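Local atomic coordinates of salicylaldehyde dehydrogenase NahF (Pseudomonas putida, PDB entry 4JZ6), a protein that probably catalyses the NAD+-dependent oxidation of salicylaldehyde to salicylate, a step in the bacterial breakdown of naphthalene. Residues Gln154-Ile159 with Glu237-Asn242; Ala288-Ser293 with Ala319-Lys324. All blocks are in the same frame, centred on the assembly; numbering follows the deposited sequence.

Interaction 1 (Gln154-Ile159 with Glu237-Asn242). With SO4 (sulfate ion), chain D; EDO (1,2-ethanediol), chain H.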
loop_
_atom_site.group_PDB
_atom_site.type_symbol
_atom_site.label_atom_id
_atom_site.label_comp_id
_atom_site.label_asym_id
_atom_site.label_seq_id
_atom_site.Cartn_x
_atom_site.Cartn_y
_atom_site.Cartn_z
ATOM N N GLN A 154 10.107 -7.302 -10.462
ATOM C CA GLN A 154 10.039 -6.919 -11.871
ATOM C C GLN A 154 9.417 -5.537 -12.015
ATOM O O GLN A 154 8.869 -5.005 -11.050
ATOM C CB GLN A 154 9.199 -7.940 -12.635
ATOM C CG GLN A 154 9.754 -9.348 -12.612
ATOM C CD GLN A 154 8.830 -10.322 -13.316
ATOM O OE1 GLN A 154 7.693 -10.528 -12.885
ATOM N NE2 GLN A 154 9.302 -10.905 -14.421
ATOM N N PRO A 155 9.507 -4.942 -13.217
ATOM C CA PRO A 155 8.882 -3.624 -13.397
ATOM C C PRO A 155 7.360 -3.711 -13.331
ATOM O O PRO A 155 6.800 -4.785 -13.560
ATOM C CB PRO A 155 9.320 -3.217 -14.809
ATOM C CG PRO A 155 10.557 -4.011 -15.070
ATOM C CD PRO A 155 10.346 -5.317 -14.372
ATOM N N VAL A 156 6.709 -2.589 -13.043
ATOM C CA VAL A 156 5.258 -2.547 -12.911
ATOM C C VAL A 156 4.579 -2.127 -14.211
ATOM O O VAL A 156 3.666 -2.797 -14.694
ATOM C CB VAL A 156 4.843 -1.568 -11.788
ATOM C CG1 VAL A 156 3.337 -1.389 -11.758
ATOM C CG2 VAL A 156 5.362 -2.053 -10.441
ATOM N N GLY A 157 5.037 -1.018 -14.780
ATOM C CA GLY A 157 4.393 -0.425 -15.935
ATOM C C GLY A 157 4.392 1.081 -15.776
ATOM O O GLY A 157 5.155 1.614 -14.974
ATOM N N PRO A 158 3.547 1.780 -16.548
ATOM C CA PRO A 158 3.465 3.239 -16.423
ATOM C C PRO A 158 3.038 3.684 -15.024
ATOM O O PRO A 158 2.009 3.231 -14.516
ATOM C CB PRO A 158 2.402 3.616 -17.459
ATOM C CG PRO A 158 2.508 2.546 -18.492
ATOM C CD PRO A 158 2.799 1.285 -17.717
ATOM N N ILE A 159 3.838 4.556 -14.412
ATOM C CA ILE A 159 3.516 5.112 -13.103
ATOM C C ILE A 159 3.030 6.555 -13.245
ATOM O O ILE A 159 3.627 7.350 -13.978
ATOM C CB ILE A 159 4.734 5.059 -12.150
ATOM C CG1 ILE A 159 4.728 3.773 -11.321
ATOM C CG2 ILE A 159 4.689 6.197 -11.152
ATOM C CD1 ILE A 159 4.624 2.505 -12.106
ATOM N N GLU A 237 -3.660 2.243 -18.848
ATOM C CA GLU A 237 -2.207 2.229 -18.982
ATOM C C GLU A 237 -1.503 2.472 -17.653
ATOM O O GLU A 237 -0.457 1.882 -17.377
ATOM C CB GLU A 237 -1.745 3.273 -20.003
ATOM C CG GLU A 237 -2.215 3.023 -21.429
ATOM C CD GLU A 237 -3.583 3.615 -21.713
ATOM O OE1 GLU A 237 -4.309 3.939 -20.747
ATOM O OE2 GLU A 237 -3.927 3.760 -22.908
ATOM N N ILE A 238 -2.080 3.350 -16.837
ATOM C CA ILE A 238 -1.493 3.716 -15.546
ATOM C C ILE A 238 -1.675 2.615 -14.492
ATOM O O ILE A 238 -2.803 2.236 -14.165
ATOM C CB ILE A 238 -2.093 5.039 -15.033
ATOM C CG1 ILE A 238 -1.620 6.203 -15.909
ATOM C CG2 ILE A 238 -1.723 5.274 -13.583
ATOM C CD1 ILE A 238 -0.118 6.298 -16.023
ATOM N N ARG A 239 -0.569 2.104 -13.962
ATOM C CA ARG A 239 -0.632 0.945 -13.073
ATOM C C ARG A 239 -0.619 1.312 -11.592
ATOM O O ARG A 239 -1.368 0.739 -10.803
ATOM C CB ARG A 239 0.500 -0.030 -13.387
ATOM C CG ARG A 239 0.399 -0.654 -14.767
ATOM C CD ARG A 239 -0.753 -1.645 -14.840
ATOM N NE ARG A 239 -0.637 -2.684 -13.819
ATOM C CZ ARG A 239 0.113 -3.778 -13.943
ATOM N NH1 ARG A 239 0.821 -3.983 -15.050
ATOM N NH2 ARG A 239 0.157 -4.667 -12.958
ATOM N N ARG A 240 0.244 2.252 -11.214
ATOM C CA ARG A 240 0.304 2.730 -9.836
ATOM C C ARG A 240 0.431 4.245 -9.810
ATOM O O ARG A 240 0.763 4.870 -10.821
ATOM C CB ARG A 240 1.456 2.077 -9.061
ATOM C CG ARG A 240 1.263 0.590 -8.802
ATOM C CD ARG A 240 2.466 -0.046 -8.109
ATOM N NE ARG A 240 2.327 -1.501 -8.040
ATOM C CZ ARG A 240 3.197 -2.324 -7.457
ATOM N NH1 ARG A 240 4.293 -1.850 -6.876
ATOM N NH2 ARG A 240 2.968 -3.636 -7.457
ATOM N N ILE A 241 0.148 4.834 -8.654
ATOM C CA ILE A 241 0.138 6.283 -8.517
ATOM C C ILE A 241 0.884 6.706 -7.258
ATOM O O ILE A 241 0.656 6.152 -6.180
ATOM C CB ILE A 241 -1.302 6.820 -8.412
ATOM C CG1 ILE A 241 -2.132 6.368 -9.611
ATOM C CG2 ILE A 241 -1.305 8.333 -8.321
ATOM C CD1 ILE A 241 -3.362 5.603 -9.235
ATOM N N ASN A 242 1.786 7.673 -7.401
ATOM C CA ASN A 242 2.344 8.355 -6.241
ATOM C C ASN A 242 1.877 9.807 -6.235
ATOM O O ASN A 242 1.920 10.493 -7.264
ATOM C CB ASN A 242 3.876 8.252 -6.193
ATOM C CG ASN A 242 4.545 8.888 -7.395
ATOM O OD1 ASN A 242 5.071 9.996 -7.314
ATOM N ND2 ASN A 242 4.529 8.188 -8.516
HETATM S S SO4 D . -0.239 -3.562 -9.413
HETATM O O1 SO4 D . -0.968 -3.335 -8.167
HETATM O O2 SO4 D . 0.614 -4.734 -9.243
HETATM O O3 SO4 D . -1.184 -3.786 -10.509
HETATM O O4 SO4 D . 0.584 -2.392 -9.711
HETATM C C1 EDO H . 5.917 -7.546 -15.823
HETATM O O1 EDO H . 7.298 -7.254 -15.575
HETATM C C2 EDO H . 5.558 -8.923 -15.269
HETATM O O2 EDO H . 5.562 -8.903 -13.835
#

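Interaction 2 (Ala288-Ser293 with Ala319-Lys324). With SO4 (sulfate ion), chain E.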
loop_
_atom_site.group_PDB
_atom_site.type_symbol
_atom_site.label_atom_id
_atom_site.label_comp_id
_atom_site.label_asym_id
_atom_site.label_seq_id
_atom_site.Cartn_x
_atom_site.Cartn_y
_atom_site.Cartn_z
ATOM N N ALA A 288 17.828 24.124 16.116
ATOM C CA ALA A 288 17.033 23.195 15.327
ATOM C C ALA A 288 15.656 23.785 15.075
ATOM O O ALA A 288 15.093 23.635 13.991
ATOM C CB ALA A 288 16.916 21.864 16.033
ATOM N N ALA A 289 15.120 24.460 16.087
ATOM C CA ALA A 289 13.798 25.058 15.977
ATOM C C ALA A 289 13.786 26.152 14.912
ATOM O O ALA A 289 12.949 26.135 14.009
ATOM C CB ALA A 289 13.344 25.603 17.324
ATOM N N VAL A 290 14.724 27.093 15.018
ATOM C CA VAL A 290 14.835 28.189 14.056
ATOM C C VAL A 290 14.955 27.670 12.625
ATOM O O VAL A 290 14.282 28.161 11.716
ATOM C CB VAL A 290 16.030 29.099 14.379
ATOM C CG1 VAL A 290 16.258 30.094 13.260
ATOM C CG2 VAL A 290 15.783 29.825 15.680
ATOM N N PHE A 291 15.793 26.657 12.441
ATOM C CA PHE A 291 16.026 26.086 11.123
ATOM C C PHE A 291 14.797 25.375 10.564
ATOM O O PHE A 291 14.355 25.668 9.448
ATOM C CB PHE A 291 17.210 25.120 11.173
ATOM C CG PHE A 291 17.406 24.336 9.908
ATOM C CD1 PHE A 291 17.920 24.940 8.773
ATOM C CD2 PHE A 291 17.094 22.989 9.860
ATOM C CE1 PHE A 291 18.104 24.219 7.612
ATOM C CE2 PHE A 291 17.278 22.261 8.705
ATOM C CZ PHE A 291 17.782 22.875 7.578
ATOM N N GLY A 292 14.259 24.437 11.339
ATOM C CA GLY A 292 13.143 23.620 10.895
ATOM C C GLY A 292 11.868 24.417 10.706
ATOM O O GLY A 292 11.028 24.074 9.879
ATOM N N SER A 293 11.724 25.494 11.471
ATOM C CA SER A 293 10.515 26.302 11.406
ATOM C C SER A 293 10.473 27.208 10.182
ATOM O O SER A 293 9.418 27.378 9.565
ATOM C CB SER A 293 10.366 27.149 12.668
ATOM O OG SER A 293 10.120 26.324 13.792
ATOM N N ALA A 319 11.995 32.591 24.872
ATOM C CA ALA A 319 12.720 33.857 24.807
ATOM C C ALA A 319 13.869 33.809 23.795
ATOM O O ALA A 319 14.018 34.712 22.973
ATOM C CB ALA A 319 13.228 34.256 26.183
ATOM N N ARG A 320 14.674 32.751 23.854
ATOM C CA ARG A 320 15.796 32.604 22.931
ATOM C C ARG A 320 15.304 32.430 21.497
ATOM O O ARG A 320 15.813 33.068 20.574
ATOM C CB ARG A 320 16.688 31.424 23.327
ATOM C CG ARG A 320 17.252 31.514 24.733
ATOM C CD ARG A 320 18.488 30.639 24.870
ATOM N NE ARG A 320 18.787 30.310 26.262
ATOM C CZ ARG A 320 19.656 29.373 26.636
ATOM N NH1 ARG A 320 20.315 28.673 25.721
ATOM N NH2 ARG A 320 19.865 29.132 27.925
ATOM N N PHE A 321 14.314 31.557 21.328
ATOM C CA PHE A 321 13.694 31.297 20.034
ATOM C C PHE A 321 13.225 32.608 19.399
ATOM O O PHE A 321 13.463 32.860 18.216
ATOM C CB PHE A 321 12.511 30.345 20.228
ATOM C CG PHE A 321 11.945 29.792 18.953
ATOM C CD1 PHE A 321 12.703 29.753 17.793
ATOM C CD2 PHE A 321 10.644 29.303 18.920
ATOM C CE1 PHE A 321 12.168 29.238 16.619
ATOM C CE2 PHE A 321 10.107 28.789 17.758
ATOM C CZ PHE A 321 10.868 28.756 16.603
ATOM N N VAL A 322 12.575 33.446 20.198
ATOM C CA VAL A 322 12.041 34.705 19.702
ATOM C C VAL A 322 13.159 35.660 19.296
ATOM O O VAL A 322 13.065 36.345 18.275
ATOM C CB VAL A 322 11.093 35.362 20.731
ATOM C CG1 VAL A 322 10.937 36.861 20.461
ATOM C CG2 VAL A 322 9.743 34.664 20.707
ATOM N N GLU A 323 14.225 35.679 20.089
ATOM C CA GLU A 323 15.370 36.533 19.809
ATOM C C GLU A 323 15.938 36.212 18.428
ATOM O O GLU A 323 16.039 37.094 17.574
ATOM C CB GLU A 323 16.434 36.362 20.895
ATOM C CG GLU A 323 17.324 37.574 21.106
ATOM C CD GLU A 323 18.423 37.683 20.065
ATOM O OE1 GLU A 323 19.001 36.634 19.695
ATOM O OE2 GLU A 323 18.704 38.819 19.617
ATOM N N LYS A 324 16.285 34.947 18.209
ATOM C CA LYS A 324 16.828 34.501 16.926
ATOM C C LYS A 324 15.870 34.757 15.759
ATOM O O LYS A 324 16.277 35.217 14.689
ATOM C CB LYS A 324 17.160 33.009 16.981
ATOM C CG LYS A 324 18.246 32.643 17.963
ATOM C CD LYS A 324 19.525 33.405 17.682
ATOM C CE LYS A 324 20.636 32.956 18.618
ATOM N NZ LYS A 324 21.722 33.969 18.742
HETATM S S SO4 E . 21.639 25.216 27.712
HETATM O O1 SO4 E . 21.160 26.041 28.820
HETATM O O2 SO4 E . 22.851 24.516 28.133
HETATM O O3 SO4 E . 20.603 24.244 27.378
HETATM O O4 SO4 E . 21.936 26.043 26.541
#

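Interaction 1 (Gln154-Ile159 with Glu237-Asn242)
Val156 lies against two arginines, Arg239 and Arg240. Its CG1, anti to the backbone N (chi1 173°), meets Arg239 CB at 3.5 Å. Its CG2 sits over the centre of the Arg240 guanidinium, 3.7 Å from Arg240 CZ. Beside it, all three outer ring carbons of Pro158 pack on Glu237 O; Pro158 CG comes within 3.2 Å of that oxygen. One backbone bond joins the segments, a nearly straight one of 2.9 Å from Arg239 N to Pro158 O.

A sulfate ion, probably from the crystallisation liquor, ties the arginines together and also binds Lys467 N of the second subunit. Arg239 NH2 donates to its O3. Arg240 holds it by two bonds, NE to O4 at 2.6 Å and NH2 to O2. Glu485 forms a salt bridge with Arg239 NH2, and Asn184 OD1 accepts from the successive backbone N atoms of Val156 and Gly157.

Further along, Ile159 CG2 touches Asn242 ND2, which is hydrogen-bonded to Ser161 OG. Here the loop after strand 148-154 enters strand 159-162, the parallel neighbour of strand 240-244 in the coenzyme-domain sheet of the aldehyde dehydrogenase fold. Helix 56-73 packs on Pro155, Pro158 and Glu237.

Interaction 2 (Ala288-Ser293 with Ala319-Lys324)
Phe321 reaches from helix 311-327 to Ala289, Val290 and Ser293 of helix 282-294. This is helix-helix packing in the alpha/beta catalytic domain of the aldehyde dehydrogenase fold. The axes of the two short helical segments approach to 10.0 Å and cross at -50°. One large aromatic side chain bridges much of that separation.

Phe321 CG stands anti to the backbone N (chi1 -169°), and the ring carries on toward the other helix. Ala289 CB lies over one ring face, offset toward the rim, and makes a CH-pi contact 4.2 Å from the ring centroid. Val290 meets the same ring differently. Its CG2 lies at the ring edge, in plane, 3.7 Å from Phe321 CD1. The two side chains slide past each other in opposite directions. That same methyl also touches Lys324 CB at 3.7 Å, where the two side chains cross at about a right angle. Val290 CG2 therefore contacts two residues about one turn apart on helix 311-327. Beyond CB, the lysine chain leads away from helix 282-294.

Phe294 of helix 282-294 and Ile382 of strand 381-384 also pack on Phe321, and Phe500 of the second subunit packs on Val290. The sulfate ion bonded to Arg320 NH1 also accepts from Ile282 N and Asn283 N at the start of helix 282-294, so it joins the two helices there.

Ser293 OG is near the ring edge, 3.8 Å from Phe321 CZ. Its polar need is met within its own helix. Ser293 OG donates to Ala289 O at 2.8 Å from above the carbonyl plane, while Ser293 N reaches the same oxygen from the opposite face.

The two contacts come in series along the chain, interaction 1 closing before interaction 2 opens. They lie on opposite sides of the chain's centre, with centres about 43 Å apart and nearest atoms about 23 Å apart. Interaction 1 belongs to the six-stranded sheet that includes strands 159-162 and 240-244. Interaction 2 joins two helices that flank strand 306-310 in sequence, a strand of the separate seven-stranded sheet. One contact thus lies in the coenzyme-binding domain and the other in the catalytic domain of the same aldehyde dehydrogenase fold. Residues of both contacts reach the second subunit. One contact is strand-and-loop packing, the other helix packing.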